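Local coordinates for D-3-phosphoglycerate dehydrogenase (Sulfolobus tokodaii, PDB 2EKL), which binds NAD and probably oxidises 3-phosphoglycerate in the first step of serine biosynthesis, at residues A236-G239 with K240-L243; A286-K289 with E290-K293. All coordinates share one frame; numbering follows the deposited sequence.

Contact 1: residues A236-G239 with K240-L243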
loop_
_atom_site.group_PDB
_atom_site.type_symbol
_atom_site.label_atom_id
_atom_site.label_comp_id
_atom_site.label_asym_id
_atom_site.label_seq_id
_atom_site.Cartn_x
_atom_site.Cartn_y
_atom_site.Cartn_z
ATOM N N ALA A 236 -10.426 3.525 19.832
ATOM C CA ALA A 236 -9.921 4.889 19.726
ATOM C C ALA A 236 -10.886 5.722 18.885
ATOM O O ALA A 236 -10.833 6.951 18.892
ATOM C CB ALA A 236 -8.533 4.892 19.085
ATOM N N VAL A 237 -11.779 5.038 18.175
ATOM C CA VAL A 237 -12.754 5.700 17.313
ATOM C C VAL A 237 -14.199 5.398 17.691
ATOM O O VAL A 237 -14.543 4.257 18.000
ATOM C CB VAL A 237 -12.564 5.275 15.839
ATOM C CG1 VAL A 237 -13.629 5.927 14.958
ATOM C CG2 VAL A 237 -11.174 5.658 15.367
ATOM N N ASN A 238 -15.039 6.429 17.664
ATOM C CA ASN A 238 -16.460 6.260 17.953
ATOM C C ASN A 238 -17.032 5.687 16.656
ATOM O O ASN A 238 -17.229 6.418 15.684
ATOM C CB ASN A 238 -17.106 7.618 18.254
ATOM C CG ASN A 238 -18.584 7.504 18.584
ATOM O OD1 ASN A 238 -19.285 6.640 18.059
ATOM N ND2 ASN A 238 -19.069 8.393 19.444
ATOM N N GLY A 239 -17.285 4.381 16.646
ATOM C CA GLY A 239 -17.799 3.722 15.457
ATOM C C GLY A 239 -19.131 4.226 14.945
ATOM O O GLY A 239 -19.363 4.277 13.736
ATOM N N LYS A 240 -20.022 4.584 15.860
ATOM C CA LYS A 240 -21.325 5.081 15.461
ATOM C C LYS A 240 -21.190 6.467 14.833
ATOM O O LYS A 240 -21.865 6.779 13.854
ATOM C CB LYS A 240 -22.261 5.091 16.670
ATOM C CG LYS A 240 -22.548 3.680 17.175
ATOM C CD LYS A 240 -23.309 3.668 18.498
ATOM C CE LYS A 240 -23.588 2.240 18.940
ATOM N NZ LYS A 240 -24.315 2.186 20.237
ATOM N N ALA A 241 -20.304 7.290 15.384
ATOM C CA ALA A 241 -20.081 8.619 14.831
ATOM C C ALA A 241 -19.463 8.441 13.442
ATOM O O ALA A 241 -19.805 9.156 12.501
ATOM C CB ALA A 241 -19.137 9.417 15.733
ATOM N N LEU A 242 -18.552 7.477 13.321
ATOM C CA LEU A 242 -17.896 7.203 12.045
ATOM C C LEU A 242 -18.920 6.858 10.969
ATOM O O LEU A 242 -18.900 7.418 9.876
ATOM C CB LEU A 242 -16.907 6.040 12.192
ATOM C CG LEU A 242 -16.231 5.558 10.904
ATOM C CD1 LEU A 242 -15.337 6.654 10.329
ATOM C CD2 LEU A 242 -15.417 4.303 11.212
ATOM N N LEU A 243 -19.816 5.927 11.276
ATOM C CA LEU A 243 -20.836 5.524 10.318
ATOM C C LEU A 243 -21.674 6.734 9.913
ATOM O O LEU A 243 -22.020 6.907 8.745
ATOM C CB LEU A 243 -21.732 4.440 10.932
ATOM C CG LEU A 243 -22.902 3.939 10.076
ATOM C CD1 LEU A 243 -22.390 3.359 8.767
ATOM C CD2 LEU A 243 -23.674 2.888 10.853
#
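With its CG held opposite the backbone N (chi1 -179°), N238 swings its amide forward over the start of helix 239-247, and the turn about the next bond presents OD1 to the backbone N of A241. That N-cap bond is 2.9 Å from A241 N to N238 OD1 and fairly straight at the hydrogen (161°), although the donor stands well above the plane of the amide, 63° out of it. The flat of the same amide rests on the methyl of A241, whose CB is 3.5 Å from N238 CG; this buried methyl also touches Y216 and F219 of helix 216-221. The other end of the amide is fixed as well, since N238 ND2 is hydrogen-bonded to D215. The backbone then takes over: L242 N donates to N238 O at 2.9 Å, and L243 N to G239 O. G239, lacking a side chain, opens the first turn. Behind the cap, V237 CG1 lies 4.3 Å from L242 CB, a loose apolar contact, and both side chains also touch Y254 of strand 251-256, while extended K240 suits the exposed face. This is a classic asparagine N-cap, here starting the helix that joins parallel strands 226-230 and 251-256 in the Rossmann-type NAD domain.

Contact 2: residues A286-K289 with E290-K293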
loop_
_atom_site.group_PDB
_atom_site.type_symbol
_atom_site.label_atom_id
_atom_site.label_comp_id
_atom_site.label_asym_id
_atom_site.label_seq_id
_atom_site.Cartn_x
_atom_site.Cartn_y
_atom_site.Cartn_z
ATOM N N ALA A 286 0.572 -7.575 12.746
ATOM C CA ALA A 286 1.783 -8.222 13.243
ATOM C C ALA A 286 1.975 -9.578 12.570
ATOM O O ALA A 286 2.868 -10.342 12.938
ATOM C CB ALA A 286 1.688 -8.412 14.759
ATOM N N GLN A 287 1.147 -9.868 11.574
ATOM C CA GLN A 287 1.223 -11.154 10.898
ATOM C C GLN A 287 2.182 -11.297 9.722
ATOM O O GLN A 287 1.759 -11.388 8.572
ATOM C CB GLN A 287 -0.179 -11.589 10.462
ATOM C CG GLN A 287 -1.119 -11.875 11.625
ATOM C CD GLN A 287 -0.653 -13.045 12.469
ATOM O OE1 GLN A 287 -0.436 -14.143 11.957
ATOM N NE2 GLN A 287 -0.500 -12.817 13.766
ATOM N N THR A 288 3.478 -11.294 10.015
ATOM C CA THR A 288 4.495 -11.517 8.992
ATOM C C THR A 288 5.434 -12.558 9.583
ATOM O O THR A 288 5.527 -12.697 10.803
ATOM C CB THR A 288 5.313 -10.251 8.650
ATOM O OG1 THR A 288 5.994 -9.779 9.819
ATOM C CG2 THR A 288 4.406 -9.162 8.095
ATOM N N LYS A 289 6.119 -13.299 8.724
ATOM C CA LYS A 289 7.054 -14.318 9.181
ATOM C C LYS A 289 8.114 -13.681 10.079
ATOM O O LYS A 289 8.441 -14.204 11.154
ATOM C CB LYS A 289 7.714 -14.983 7.970
ATOM C CG LYS A 289 8.835 -15.955 8.307
ATOM C CD LYS A 289 9.385 -16.624 7.050
ATOM C CE LYS A 289 9.883 -15.612 6.020
ATOM N NZ LYS A 289 11.040 -14.804 6.507
ATOM N N GLU A 290 8.630 -12.538 9.641
ATOM C CA GLU A 290 9.666 -11.829 10.385
ATOM C C GLU A 290 9.206 -11.324 11.752
ATOM O O GLU A 290 9.907 -11.510 12.753
ATOM C CB GLU A 290 10.205 -10.655 9.554
ATOM C CG GLU A 290 10.956 -11.050 8.279
ATOM C CD GLU A 290 10.041 -11.464 7.131
ATOM O OE1 GLU A 290 8.806 -11.311 7.245
ATOM O OE2 GLU A 290 10.570 -11.932 6.097
ATOM N N ALA A 291 8.041 -10.679 11.804
ATOM C CA ALA A 291 7.529 -10.160 13.068
ATOM C C ALA A 291 7.217 -11.280 14.053
ATOM O O ALA A 291 7.536 -11.183 15.240
ATOM C CB ALA A 291 6.278 -9.315 12.829
ATOM N N GLN A 292 6.596 -12.344 13.560
ATOM C CA GLN A 292 6.249 -13.471 14.411
ATOM C C GLN A 292 7.497 -14.157 14.962
ATOM O O GLN A 292 7.485 -14.655 16.087
ATOM C CB GLN A 292 5.385 -14.471 13.644
ATOM C CG GLN A 292 3.941 -14.015 13.434
ATOM C CD GLN A 292 3.268 -13.582 14.727
ATOM O OE1 GLN A 292 3.131 -12.387 15.002
ATOM N NE2 GLN A 292 2.859 -14.552 15.533
ATOM N N LYS A 293 8.569 -14.184 14.173
ATOM C CA LYS A 293 9.813 -14.793 14.636
ATOM C C LYS A 293 10.413 -13.905 15.725
ATOM O O LYS A 293 10.949 -14.398 16.721
ATOM C CB LYS A 293 10.819 -14.942 13.490
ATOM C CG LYS A 293 12.170 -15.491 13.943
ATOM C CD LYS A 293 13.193 -15.491 12.817
ATOM C CE LYS A 293 14.559 -15.944 13.316
ATOM N NZ LYS A 293 15.600 -15.849 12.259
#
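K289 and E290, neighbours in the first turn of helix 289-309, bring their charged ends together at an angle. The lysine leaves the backbone extended and then bends at its last two torsions (chi3 57°, chi4 64°), which curls the ammonium back over the glutamate. K289 NZ thus reaches E290 OE2 at 2.9 Å from above the carboxylate plane, 70° out of it. The strongest partner of the carboxylate lies on the second subunit: OE2 forms a salt bridge with K143 there, and OE1 accepts from the backbone N of E139 of that subunit. A glutamine in its place would probably leave K289 and K143 of the second subunit without the negative charge that both are paired with. The acid also suits the first turn of a helix, where the dipole is likely to favour negative charge.

Beside this pair T288 provides the N-cap, a common role for threonine, whose short hydroxyl can fold back onto the turn. OG1 takes the place between backbone N and carbonyl carbon and accepts from A291 N at 3.0 Å, while the same hydroxyl is also hydrogen-bonded to S104 OG. The methyl of A291 lies 3.1 Å from T288 OG1, a close approach, and it is buried against S101, where a small residue suits. Q292 N then donates to T288 O at 3.0 Å, and K293 N to K289 O.

Before the cap, Q287 centres an inverse gamma turn, closed by a weak bond from T288 N to A286 O. The side chains of Q287 and Q292 run obliquely past each other, and the CG of Q292 packs 3.3 Å from T288 O. The methyl of A286, meanwhile, borders the bound NAD.

How the contacts relate
Both contacts are N-caps built on the same plan, one with an asparagine and the other with a threonine, and contact 1 precedes contact 2 along the chain. They lie on opposite sides of the chain's centre, with their own centres 29 Å apart and nearest atoms about 17 Å apart, so neither touches the other. The cofactor relates them: A286 in contact 2 belongs to the NAD pocket, its side chain about 4 Å from the dinucleotide, whereas the side chain of V237 in contact 1 is about 11 Å from it. Contact 2 also meets the second subunit; contact 1 touches no other chain of the assembly.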